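Local structure of porin B (Pseudomonas putida, 4GEY) at residues E90-I95 and Q133-Q138; Q190-V195 and G208-N213; E156-F161 and P236-W241; W186-W191 and S215-G220. The protein forms a beta-barrel channel in the outer membrane through which sugars are taken up, with a glucose-binding pocket that probably lies on their path. The protein carries 2 engineered substitutions. All coordinates share one frame; numbering follows the deposited sequence.

Interaction 1: E90-I95 and Q133-Q138. With C8E ((hydroxyethyloxy)tri(ethyloxy)octane), chain G.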
# COMPACT_ATOMS: atom_id res chain seq x y z
N GLU A 90 16.25 -14.26 -12.48
CA GLU A 90 15.74 -14.49 -11.13
C GLU A 90 14.32 -14.99 -11.23
O GLU A 90 13.56 -14.52 -12.08
CB GLU A 90 15.73 -13.20 -10.30
CG GLU A 90 17.04 -12.44 -10.28
CD GLU A 90 16.92 -11.13 -9.53
OE1 GLU A 90 15.95 -10.97 -8.75
OE2 GLU A 90 17.80 -10.26 -9.72
N PHE A 91 13.96 -15.94 -10.37
CA PHE A 91 12.57 -16.34 -10.22
C PHE A 91 12.13 -16.08 -8.79
O PHE A 91 12.91 -16.26 -7.85
CB PHE A 91 12.36 -17.82 -10.56
CG PHE A 91 10.95 -18.30 -10.34
CD1 PHE A 91 9.98 -18.10 -11.31
CD2 PHE A 91 10.59 -18.95 -9.17
CE1 PHE A 91 8.68 -18.54 -11.12
CE2 PHE A 91 9.30 -19.39 -8.97
CZ PHE A 91 8.34 -19.19 -9.94
N LYS A 92 10.89 -15.65 -8.62
CA LYS A 92 10.37 -15.42 -7.28
C LYS A 92 8.98 -15.99 -7.10
O LYS A 92 8.07 -15.69 -7.87
CB LYS A 92 10.38 -13.94 -6.95
CG LYS A 92 9.80 -13.63 -5.59
CD LYS A 92 10.61 -14.29 -4.49
CE LYS A 92 10.01 -13.96 -3.13
NZ LYS A 92 9.99 -12.50 -2.89
N LEU A 93 8.81 -16.82 -6.08
CA LEU A 93 7.50 -17.33 -5.72
C LEU A 93 7.13 -16.83 -4.32
O LEU A 93 7.91 -16.99 -3.37
CB LEU A 93 7.47 -18.86 -5.81
CG LEU A 93 6.25 -19.62 -5.27
CD1 LEU A 93 4.93 -18.97 -5.67
CD2 LEU A 93 6.27 -21.07 -5.71
N ALA A 94 5.96 -16.20 -4.20
CA ALA A 94 5.47 -15.76 -2.90
C ALA A 94 4.02 -16.12 -2.71
O ALA A 94 3.19 -15.85 -3.57
CB ALA A 94 5.67 -14.27 -2.72
N ILE A 95 3.73 -16.72 -1.56
CA ILE A 95 2.38 -17.08 -1.16
C ILE A 95 2.06 -16.40 0.17
O ILE A 95 2.90 -16.36 1.06
CB ILE A 95 2.24 -18.60 -1.05
CG1 ILE A 95 2.48 -19.23 -2.42
CG2 ILE A 95 0.86 -18.97 -0.58
CD1 ILE A 95 2.07 -20.68 -2.50
N GLN A 133 3.18 -13.55 -5.47
CA GLN A 133 4.22 -13.30 -6.47
C GLN A 133 4.56 -14.58 -7.19
O GLN A 133 4.69 -15.64 -6.57
CB GLN A 133 5.51 -12.75 -5.84
CG GLN A 133 5.45 -11.36 -5.24
CD GLN A 133 6.74 -11.00 -4.51
OE1 GLN A 133 7.45 -11.88 -4.00
NE2 GLN A 133 7.05 -9.72 -4.47
N MSE A 134 4.72 -14.48 -8.51
CA MSE A 134 5.28 -15.56 -9.32
C MSE A 134 5.84 -14.96 -10.59
O MSE A 134 5.11 -14.73 -11.55
CB MSE A 134 4.25 -16.61 -9.67
CG MSE A 134 4.84 -17.77 -10.47
SE MSE A 134 3.45 -19.06 -10.98
CE MSE A 134 2.53 -18.07 -12.40
N TRP A 135 7.13 -14.69 -10.59
CA TRP A 135 7.71 -14.01 -11.72
C TRP A 135 9.15 -14.35 -12.01
O TRP A 135 9.92 -14.70 -11.12
CB TRP A 135 7.52 -12.50 -11.59
CG TRP A 135 7.98 -11.83 -10.31
CD1 TRP A 135 7.18 -11.30 -9.33
CD2 TRP A 135 9.33 -11.56 -9.91
NE1 TRP A 135 7.95 -10.74 -8.34
CE2 TRP A 135 9.27 -10.89 -8.67
CE3 TRP A 135 10.57 -11.84 -10.45
CZ2 TRP A 135 10.40 -10.49 -7.98
CZ3 TRP A 135 11.70 -11.44 -9.76
CH2 TRP A 135 11.60 -10.78 -8.54
N ILE A 136 9.49 -14.25 -13.29
CA ILE A 136 10.85 -14.44 -13.75
C ILE A 136 11.35 -13.09 -14.23
O ILE A 136 10.57 -12.27 -14.71
CB ILE A 136 10.90 -15.51 -14.87
CG1 ILE A 136 12.32 -15.74 -15.36
CG2 ILE A 136 9.99 -15.12 -16.02
CD1 ILE A 136 12.41 -16.81 -16.43
N LYS A 137 12.64 -12.84 -14.07
CA LYS A 137 13.21 -11.55 -14.43
C LYS A 137 14.60 -11.70 -15.03
O LYS A 137 15.41 -12.46 -14.52
CB LYS A 137 13.27 -10.66 -13.18
CG LYS A 137 14.00 -9.35 -13.40
CD LYS A 137 13.71 -8.39 -12.27
CE LYS A 137 14.74 -8.48 -11.19
NZ LYS A 137 14.17 -7.88 -9.96
N GLN A 138 14.89 -10.98 -16.11
CA GLN A 138 16.24 -11.00 -16.67
C GLN A 138 16.76 -9.60 -17.02
O GLN A 138 16.02 -8.75 -17.51
CB GLN A 138 16.30 -11.94 -17.89
CG GLN A 138 17.73 -12.27 -18.34
CD GLN A 138 17.79 -13.41 -19.36
OE1 GLN A 138 17.13 -13.38 -20.41
NE2 GLN A 138 18.58 -14.44 -19.05
C1 C8E G . 11.98 -12.48 -19.28
C2 C8E G . 12.37 -13.94 -19.07
C3 C8E G . 13.50 -14.38 -19.99
C4 C8E G . 14.08 -15.72 -19.52
C5 C8E G . 14.69 -16.54 -20.67
C6 C8E G . 16.15 -16.87 -20.37
C7 C8E G . 16.84 -17.64 -21.49
C8 C8E G . 16.97 -19.13 -21.16
O9 C8E G . 17.86 -19.76 -22.06
C10 C8E G . 19.19 -19.31 -21.89
C11 C8E G . 20.17 -20.21 -22.63
O12 C8E G . 21.48 -19.83 -22.28
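K92 reaches over to two side chains of the antiparallel neighbouring strand, W135 and Q133. Its CB lies over one face of the W135 six-membered ring, 3.6 Å from the ring centroid and offset toward the rim, a CH-pi contact. CG, anti to the backbone N (chi1 178°), comes 3.3 Å from Q133 OE1. CD passes farther off, CE returns to the same oxygen, and NZ ends in a 2.8 Å hydrogen bond to Q133 OE1, in the plane of the amide carbonyl. Lysine suits the place because its methylenes cover indole while its ammonium meets an amide oxygen. An alanine here would keep the CB contact but would probably leave Q133 OE1 without this charged donor and the amide less firmly held. On the same face, E90 and K137 run side by side in a long salt bridge, OE1 to NZ 3.8 Å. On the opposite face F91 CZ packs on M134 CG at 3.8 Å, and I136 CD1 touches a detergent tail, as befits the membrane side of a barrel. Strand 66-79 flanks the pair through backbone bonds to F91 and L93, strand 145-149 meets K137, and E156 takes the Q133 NE2 hydrogen.

Interaction 2: Q190-V195 and G208-N213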
# COMPACT_ATOMS: atom_id res chain seq x y z
N GLN A 190 -1.46 -10.37 -10.43
CA GLN A 190 -2.07 -10.25 -11.76
C GLN A 190 -0.98 -10.53 -12.77
O GLN A 190 0.21 -10.31 -12.49
CB GLN A 190 -2.54 -8.82 -12.04
CG GLN A 190 -3.60 -8.28 -11.15
CD GLN A 190 -3.20 -6.96 -10.57
OE1 GLN A 190 -2.08 -6.80 -10.07
NE2 GLN A 190 -4.10 -5.98 -10.64
N TRP A 191 -1.37 -10.95 -13.96
CA TRP A 191 -0.39 -11.12 -15.02
C TRP A 191 0.17 -9.75 -15.36
O TRP A 191 -0.58 -8.78 -15.50
CB TRP A 191 -1.02 -11.79 -16.24
CG TRP A 191 -1.26 -13.26 -16.05
CD1 TRP A 191 -2.46 -13.89 -15.96
CD2 TRP A 191 -0.26 -14.28 -15.92
NE1 TRP A 191 -2.28 -15.24 -15.79
CE2 TRP A 191 -0.94 -15.51 -15.75
CE3 TRP A 191 1.14 -14.29 -15.92
CZ2 TRP A 191 -0.27 -16.72 -15.60
CZ3 TRP A 191 1.80 -15.50 -15.77
CH2 TRP A 191 1.10 -16.70 -15.61
N ALA A 192 1.48 -9.66 -15.48
CA ALA A 192 2.11 -8.37 -15.72
C ALA A 192 3.44 -8.48 -16.43
O ALA A 192 4.15 -9.49 -16.33
CB ALA A 192 2.27 -7.63 -14.43
N LEU A 193 3.77 -7.41 -17.15
CA LEU A 193 5.04 -7.25 -17.81
C LEU A 193 5.58 -5.87 -17.44
O LEU A 193 4.89 -4.86 -17.57
CB LEU A 193 4.86 -7.34 -19.33
CG LEU A 193 6.12 -7.18 -20.19
CD1 LEU A 193 7.16 -8.24 -19.84
CD2 LEU A 193 5.78 -7.21 -21.68
N ARG A 194 6.82 -5.83 -16.95
CA ARG A 194 7.42 -4.56 -16.55
C ARG A 194 8.82 -4.40 -17.15
O ARG A 194 9.70 -5.21 -16.90
CB ARG A 194 7.50 -4.46 -15.02
CG ARG A 194 8.06 -3.14 -14.54
CD ARG A 194 9.29 -3.32 -13.66
NE ARG A 194 10.27 -4.22 -14.24
CZ ARG A 194 11.34 -4.67 -13.60
NH1 ARG A 194 11.56 -4.28 -12.35
NH2 ARG A 194 12.19 -5.49 -14.19
N VAL A 195 9.01 -3.35 -17.95
CA VAL A 195 10.29 -3.10 -18.61
C VAL A 195 10.99 -1.88 -17.99
O VAL A 195 10.37 -0.83 -17.78
CB VAL A 195 10.15 -2.91 -20.15
CG1 VAL A 195 11.47 -2.60 -20.77
CG2 VAL A 195 9.55 -4.15 -20.80
N GLY A 208 4.97 -0.39 -17.57
CA GLY A 208 4.46 -1.73 -17.39
C GLY A 208 3.08 -1.90 -17.97
O GLY A 208 2.40 -0.93 -18.29
N ALA A 209 2.66 -3.15 -18.10
CA ALA A 209 1.30 -3.47 -18.52
C ALA A 209 0.75 -4.56 -17.60
O ALA A 209 1.28 -5.68 -17.57
CB ALA A 209 1.28 -3.90 -19.97
N PHE A 210 -0.28 -4.23 -16.84
CA PHE A 210 -0.88 -5.16 -15.88
C PHE A 210 -2.28 -5.53 -16.31
O PHE A 210 -3.10 -4.66 -16.63
CB PHE A 210 -0.93 -4.54 -14.48
CG PHE A 210 0.41 -4.27 -13.88
CD1 PHE A 210 1.19 -3.21 -14.34
CD2 PHE A 210 0.90 -5.06 -12.86
CE1 PHE A 210 2.44 -2.97 -13.78
CE2 PHE A 210 2.14 -4.82 -12.31
CZ PHE A 210 2.91 -3.78 -12.77
N GLU A 211 -2.55 -6.83 -16.34
CA GLU A 211 -3.90 -7.31 -16.51
C GLU A 211 -4.72 -6.66 -15.41
O GLU A 211 -4.31 -6.65 -14.26
CB GLU A 211 -3.92 -8.82 -16.37
CG GLU A 211 -5.24 -9.37 -15.89
CD GLU A 211 -5.12 -10.79 -15.39
OE1 GLU A 211 -4.06 -11.13 -14.82
OE2 GLU A 211 -6.09 -11.56 -15.57
N GLN A 212 -5.87 -6.09 -15.78
CA GLN A 212 -6.75 -5.46 -14.81
C GLN A 212 -8.05 -6.26 -14.79
O GLN A 212 -8.82 -6.27 -15.76
CB GLN A 212 -6.90 -3.96 -15.12
CG GLN A 212 -8.30 -3.36 -15.12
CD GLN A 212 -9.00 -3.45 -13.78
OE1 GLN A 212 -8.37 -3.72 -12.74
NE2 GLN A 212 -10.32 -3.24 -13.79
N ASN A 213 -8.26 -6.97 -13.68
CA ASN A 213 -9.25 -8.05 -13.62
C ASN A 213 -9.82 -8.18 -12.22
O ASN A 213 -9.29 -8.93 -11.41
CB ASN A 213 -8.58 -9.37 -14.01
CG ASN A 213 -9.54 -10.56 -14.05
OD1 ASN A 213 -10.69 -10.48 -13.60
ND2 ASN A 213 -9.05 -11.68 -14.57
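E211 stretches toward W191 with CG anti to its own backbone N (chi1 153°) and an extended chain beyond, while W191 CG lies anti to the carbonyl carbon (chi1 -74°), which sets the base of the indole on the E211 side. E211 OE1 accepts the hydrogen of W191 N at 2.8 Å, met nearly along its C-O axis, and lies 3.4 Å from W191 CD1; the carboxylate and indole planes are 25° apart. In return E211 N gives a 2.9 Å bond to W191 O. The glutamate side chain thus supplies the acceptor for W191 N at the end of the ladder. Its other oxygen, OE2, receives N213 ND2 at 3.1 Å from above the carboxylate plane, so both oxygens hold a partner and the group is fixed in its turn. An alanine here would probably leave W191 N without its acceptor and N213 ND2 with one acceptor fewer. R151 adds a cation-pi contact to the W191 ring and a long, weak ion pair to E211, and W191 NE1 is bonded to L225 O.

Farther along, L193 and A209 form a hydrogen-bonded pair, L193 N to A209 O at 3.1 Å. The small A192 fits its CB against the F210 ring, near CD2 and CE2. One face, with A192, F210 and R194, the last salt-bridged to D146 and D157, is buried, while L193 and A209 on the other are exposed, as in the wall of an outer-membrane porin barrel, here on an antiparallel hairpin.

Interaction 3: E156-F161 and P236-W241; sequences EDFNSF and PMEAVW. Engineered in segment 236-241: M237 (natural residue Val). With C8E ((hydroxyethyloxy)tri(ethyloxy)octane), chain C.
F158 and N159, in a loop folded against the inner side of the porin barrel, meet P236 and E238 of wall strand 232-245. The apolar part is a CH-pi contact: P236 CG stands over the centre of the F158 ring, 3.5 Å from the centroid and 1° off its normal, while P236 CB touches CD2 at 3.6 Å. The two side chains cross at about a right angle, with P236 CG toward the aromatic face. Phenylalanine suits the place because its flat face covers the proline ring.

The polar part centres on E238, whose extended chain delivers a carboxylate to the loop backbone. N159 N donates to OE2 at 2.9 Å, on the syn side and 32° out of the carboxylate plane; its second bond, to OE1, is weak. The buried acid is also held by R253 and Q206 at OE1 and by W292 at OE2, a surrounding likely to favour the ionised form. N159 has left-handed backbone angles, which asparagine tolerates well, and its OD1 is bonded to S173 and V175.

On the outward side of the strand sits M237, an engineered selenomethionine, whose CE lies 3.7 Å from C6 of a bound detergent tail.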
# COMPACT_ATOMS: atom_id res chain seq x y z
N GLU A 156 4.70 -3.11 -6.28
CA GLU A 156 5.99 -3.77 -6.12
C GLU A 156 7.09 -3.10 -6.96
O GLU A 156 8.26 -3.15 -6.59
CB GLU A 156 5.84 -5.24 -6.48
CG GLU A 156 7.12 -6.05 -6.49
CD GLU A 156 6.87 -7.53 -6.65
OE1 GLU A 156 6.00 -8.07 -5.93
OE2 GLU A 156 7.53 -8.16 -7.50
N ASP A 157 6.73 -2.47 -8.08
CA ASP A 157 7.70 -1.74 -8.89
C ASP A 157 7.35 -0.27 -9.04
O ASP A 157 8.23 0.59 -9.13
CB ASP A 157 7.82 -2.36 -10.28
CG ASP A 157 8.36 -3.77 -10.23
OD1 ASP A 157 7.57 -4.67 -9.86
OD2 ASP A 157 9.55 -3.97 -10.57
N PHE A 158 6.06 0.02 -9.06
CA PHE A 158 5.61 1.37 -9.34
C PHE A 158 5.12 2.06 -8.06
O PHE A 158 4.46 1.42 -7.23
CB PHE A 158 4.52 1.33 -10.42
CG PHE A 158 4.99 0.75 -11.74
CD1 PHE A 158 4.92 -0.60 -11.99
CD2 PHE A 158 5.50 1.57 -12.73
CE1 PHE A 158 5.34 -1.12 -13.19
CE2 PHE A 158 5.92 1.07 -13.92
CZ PHE A 158 5.85 -0.29 -14.16
N ASN A 159 5.48 3.33 -7.89
CA ASN A 159 4.91 4.13 -6.80
C ASN A 159 5.25 3.49 -5.45
O ASN A 159 4.53 3.64 -4.47
CB ASN A 159 3.39 4.27 -7.01
CG ASN A 159 2.71 5.17 -5.98
OD1 ASN A 159 1.65 4.84 -5.46
ND2 ASN A 159 3.33 6.30 -5.69
N SER A 160 6.35 2.74 -5.43
CA SER A 160 6.72 1.95 -4.26
C SER A 160 7.10 2.82 -3.07
O SER A 160 7.79 3.83 -3.23
CB SER A 160 7.87 1.02 -4.60
OG SER A 160 7.59 0.27 -5.75
N PHE A 161 6.66 2.41 -1.88
CA PHE A 161 6.92 3.11 -0.62
C PHE A 161 6.97 2.02 0.46
O PHE A 161 6.27 1.02 0.34
CB PHE A 161 5.80 4.13 -0.34
CG PHE A 161 6.07 5.04 0.84
CD1 PHE A 161 7.00 6.07 0.76
CD2 PHE A 161 5.36 4.89 2.03
CE1 PHE A 161 7.24 6.90 1.84
CE2 PHE A 161 5.59 5.72 3.12
CZ PHE A 161 6.53 6.73 3.03
N PRO A 236 1.20 1.70 -16.09
CA PRO A 236 1.93 2.71 -15.33
C PRO A 236 3.25 3.08 -15.98
O PRO A 236 3.86 2.21 -16.61
CB PRO A 236 2.19 2.01 -13.99
CG PRO A 236 2.24 0.59 -14.31
CD PRO A 236 1.34 0.36 -15.51
N MSE A 237 3.66 4.34 -15.84
CA MSE A 237 5.00 4.80 -16.26
C MSE A 237 5.67 5.52 -15.10
O MSE A 237 4.98 6.12 -14.27
CB MSE A 237 4.91 5.77 -17.44
CG MSE A 237 3.97 5.35 -18.53
SE MSE A 237 3.58 6.83 -19.75
CE MSE A 237 5.35 7.02 -20.58
N GLU A 238 6.99 5.49 -15.04
CA GLU A 238 7.65 6.11 -13.90
C GLU A 238 9.10 6.48 -14.16
O GLU A 238 9.81 5.80 -14.89
CB GLU A 238 7.59 5.18 -12.70
CG GLU A 238 7.76 5.88 -11.37
CD GLU A 238 7.57 4.92 -10.20
OE1 GLU A 238 7.78 3.70 -10.39
OE2 GLU A 238 7.20 5.39 -9.11
N ALA A 239 9.52 7.57 -13.55
CA ALA A 239 10.92 7.95 -13.51
C ALA A 239 11.32 7.96 -12.05
O ALA A 239 10.59 8.49 -11.21
CB ALA A 239 11.13 9.32 -14.14
N VAL A 240 12.46 7.34 -11.74
CA VAL A 240 12.92 7.22 -10.36
C VAL A 240 14.36 7.70 -10.22
O VAL A 240 15.29 7.07 -10.73
CB VAL A 240 12.76 5.77 -9.84
CG1 VAL A 240 13.41 5.60 -8.48
CG2 VAL A 240 11.29 5.38 -9.77
N TRP A 241 14.53 8.83 -9.54
CA TRP A 241 15.84 9.44 -9.33
C TRP A 241 16.31 9.17 -7.89
O TRP A 241 15.60 9.48 -6.93
CB TRP A 241 15.75 10.94 -9.57
CG TRP A 241 17.04 11.70 -9.47
CD1 TRP A 241 18.28 11.25 -9.80
CD2 TRP A 241 17.20 13.06 -9.03
NE1 TRP A 241 19.21 12.25 -9.60
CE2 TRP A 241 18.58 13.36 -9.12
CE3 TRP A 241 16.32 14.04 -8.57
CZ2 TRP A 241 19.09 14.62 -8.76
CZ3 TRP A 241 16.83 15.29 -8.22
CH2 TRP A 241 18.20 15.56 -8.32
C1 C8E C . 5.60 11.23 -16.33
C2 C8E C . 6.11 9.80 -16.42
C3 C8E C . 7.56 9.83 -16.88
C4 C8E C . 7.76 9.03 -18.16
C5 C8E C . 8.89 8.02 -18.02
C6 C8E C . 8.44 6.66 -18.55
C7 C8E C . 9.22 6.28 -19.80
C8 C8E C . 8.97 4.84 -20.24
O9 C8E C . 10.16 4.09 -20.10
C10 C8E C . 10.26 3.02 -21.03
C11 C8E C . 11.48 2.15 -20.76
O12 C8E C . 11.85 1.44 -21.93

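Interaction 4: W186-W191 and S215-G220; sequences WPVSQW and SNLETG. With BGC (beta-D-glucopyranose), chain B.
Beside the glucose pocket of the porin channel, V188 packs against N216 and L217, just after the pocket residues W186 and P187 in the chain. The backbone there turns through a cis peptide before P187, and W186 O receives a weak hydrogen bond from glucose O4 at 3.0 Å. R98, E121, W123 and R125 supply further bonds to the sugar.

V188 carries the apolar contact with its two branches. CG1, anti to the backbone N (chi1 -179°), meets N216 CB at 4.0 Å, and CG2 meets L217 CD2 at the same distance of 4.0 Å, the valine and leucine side chains crossing at about a right angle. A branched residue suits this place because it can touch two successive residues of the facing loop at once. L217 also touches R125, and so joins the packing to a sugar-binding side chain. The facing segment starts in 3-10 form at S215 and N216 and continues as a loop; E218 N bonds to S215 O.

No hydrogen bond crosses the contact: the Q190 CG methylene lies 3.8 Å from N216 ND2, and S189 O stands above the flat of the N216 amide, 3.5 Å from its CG.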
# COMPACT_ATOMS: atom_id res chain seq x y z
N TRP A 186 0.26 -5.91 -3.56
CA TRP A 186 0.45 -6.98 -2.58
C TRP A 186 -0.67 -6.88 -1.55
O TRP A 186 -0.82 -5.86 -0.90
CB TRP A 186 1.78 -6.77 -1.86
CG TRP A 186 2.04 -7.73 -0.73
CD1 TRP A 186 1.31 -7.87 0.43
CD2 TRP A 186 3.12 -8.68 -0.64
NE1 TRP A 186 1.85 -8.85 1.21
CE2 TRP A 186 2.97 -9.36 0.59
CE3 TRP A 186 4.20 -9.02 -1.47
CZ2 TRP A 186 3.84 -10.36 1.00
CZ3 TRP A 186 5.06 -10.01 -1.07
CH2 TRP A 186 4.88 -10.67 0.16
N PRO A 187 -1.40 -7.98 -1.32
CA PRO A 187 -1.02 -9.35 -1.70
C PRO A 187 -1.74 -9.89 -2.92
O PRO A 187 -1.72 -11.11 -3.09
CB PRO A 187 -1.50 -10.15 -0.50
CG PRO A 187 -2.76 -9.41 -0.08
CD PRO A 187 -2.59 -7.97 -0.46
N VAL A 188 -2.36 -9.05 -3.74
CA VAL A 188 -3.05 -9.53 -4.94
C VAL A 188 -2.03 -9.65 -6.06
O VAL A 188 -1.16 -8.80 -6.20
CB VAL A 188 -4.19 -8.56 -5.38
CG1 VAL A 188 -4.91 -9.08 -6.62
CG2 VAL A 188 -5.19 -8.35 -4.28
N SER A 189 -2.13 -10.71 -6.86
CA SER A 189 -1.29 -10.80 -8.06
C SER A 189 -2.13 -10.72 -9.32
O SER A 189 -3.34 -10.95 -9.29
CB SER A 189 -0.47 -12.10 -8.06
OG SER A 189 -1.26 -13.18 -8.54
N GLN A 190 -1.46 -10.37 -10.43
CA GLN A 190 -2.07 -10.25 -11.76
C GLN A 190 -0.98 -10.53 -12.77
O GLN A 190 0.21 -10.31 -12.49
CB GLN A 190 -2.54 -8.82 -12.04
CG GLN A 190 -3.60 -8.28 -11.15
CD GLN A 190 -3.20 -6.96 -10.57
OE1 GLN A 190 -2.08 -6.80 -10.07
NE2 GLN A 190 -4.10 -5.98 -10.64
N TRP A 191 -1.37 -10.95 -13.96
CA TRP A 191 -0.39 -11.12 -15.02
C TRP A 191 0.17 -9.75 -15.36
O TRP A 191 -0.58 -8.78 -15.50
CB TRP A 191 -1.02 -11.79 -16.24
CG TRP A 191 -1.26 -13.26 -16.05
CD1 TRP A 191 -2.46 -13.89 -15.96
CD2 TRP A 191 -0.26 -14.28 -15.92
NE1 TRP A 191 -2.28 -15.24 -15.79
CE2 TRP A 191 -0.94 -15.51 -15.75
CE3 TRP A 191 1.14 -14.29 -15.92
CZ2 TRP A 191 -0.27 -16.72 -15.60
CZ3 TRP A 191 1.80 -15.50 -15.77
CH2 TRP A 191 1.10 -16.70 -15.61
N SER A 215 -12.04 -9.78 -10.80
CA SER A 215 -12.30 -11.11 -10.26
C SER A 215 -11.13 -11.64 -9.42
O SER A 215 -11.30 -12.54 -8.59
CB SER A 215 -12.68 -12.10 -11.36
OG SER A 215 -11.53 -12.70 -11.92
N ASN A 216 -9.93 -11.07 -9.61
CA ASN A 216 -8.80 -11.37 -8.74
C ASN A 216 -9.08 -11.04 -7.28
O ASN A 216 -8.46 -11.59 -6.39
CB ASN A 216 -7.55 -10.63 -9.18
CG ASN A 216 -6.71 -11.43 -10.16
OD1 ASN A 216 -6.37 -12.59 -9.91
ND2 ASN A 216 -6.37 -10.81 -11.30
N LEU A 217 -10.02 -10.13 -7.03
CA LEU A 217 -10.37 -9.72 -5.68
C LEU A 217 -11.28 -10.73 -4.98
O LEU A 217 -11.29 -10.82 -3.76
CB LEU A 217 -11.01 -8.32 -5.68
CG LEU A 217 -10.15 -7.16 -6.21
CD1 LEU A 217 -10.89 -5.83 -6.10
CD2 LEU A 217 -8.79 -7.08 -5.52
N GLU A 218 -12.04 -11.50 -5.76
CA GLU A 218 -12.98 -12.48 -5.21
C GLU A 218 -12.26 -13.60 -4.48
O GLU A 218 -11.35 -14.21 -5.05
CB GLU A 218 -13.81 -13.10 -6.34
CG GLU A 218 -14.67 -12.10 -7.09
CD GLU A 218 -15.27 -12.69 -8.37
OE1 GLU A 218 -15.53 -11.90 -9.31
OE2 GLU A 218 -15.49 -13.92 -8.43
N THR A 219 -12.65 -13.86 -3.23
CA THR A 219 -12.18 -15.06 -2.52
C THR A 219 -12.53 -16.31 -3.35
O THR A 219 -13.64 -16.44 -3.88
CB THR A 219 -12.73 -15.19 -1.05
OG1 THR A 219 -14.17 -15.14 -1.05
CG2 THR A 219 -12.18 -14.10 -0.15
N GLY A 220 -11.57 -17.21 -3.46
CA GLY A 220 -11.68 -18.32 -4.40
C GLY A 220 -10.65 -18.14 -5.50
O GLY A 220 -10.10 -19.11 -6.03
C2 BGC B . -4.05 -4.24 2.59
C3 BGC B . -2.75 -3.77 2.35
C4 BGC B . -2.39 -3.85 0.94
C5 BGC B . -3.41 -3.11 0.01
C6 BGC B . -3.25 -3.35 -1.32
C1 BGC B . -5.04 -3.47 1.89
O1 BGC B . -6.29 -4.01 2.18
O2 BGC B . -4.31 -4.17 4.03
O3 BGC B . -1.82 -4.56 3.17
O4 BGC B . -1.10 -3.34 0.78
O5 BGC B . -4.80 -3.55 0.46
O6 BGC B . -3.72 -4.53 -1.87

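Overall arrangement
From the N terminus, interaction 1 comes first: it pairs strands 89-100 and 129-140 and closes its loop before the others open. Interaction 3 opens next, at 156-161, and spans both remaining contacts before ending on strand 232-245. Within it, interactions 4 and 2 start from overlapping segments that share Q190 and W191; the hairpin of interaction 2 closes first, at 208-213, inside the span of interaction 4, which closes at 215-220. Interactions 1 and 2 touch through M134 and W191, while E156 joins interaction 1 to interaction 3. The R194-D157 salt bridge ties interactions 2 and 3. Together they connect barrel wall, inward-folded loop and glucose pocket.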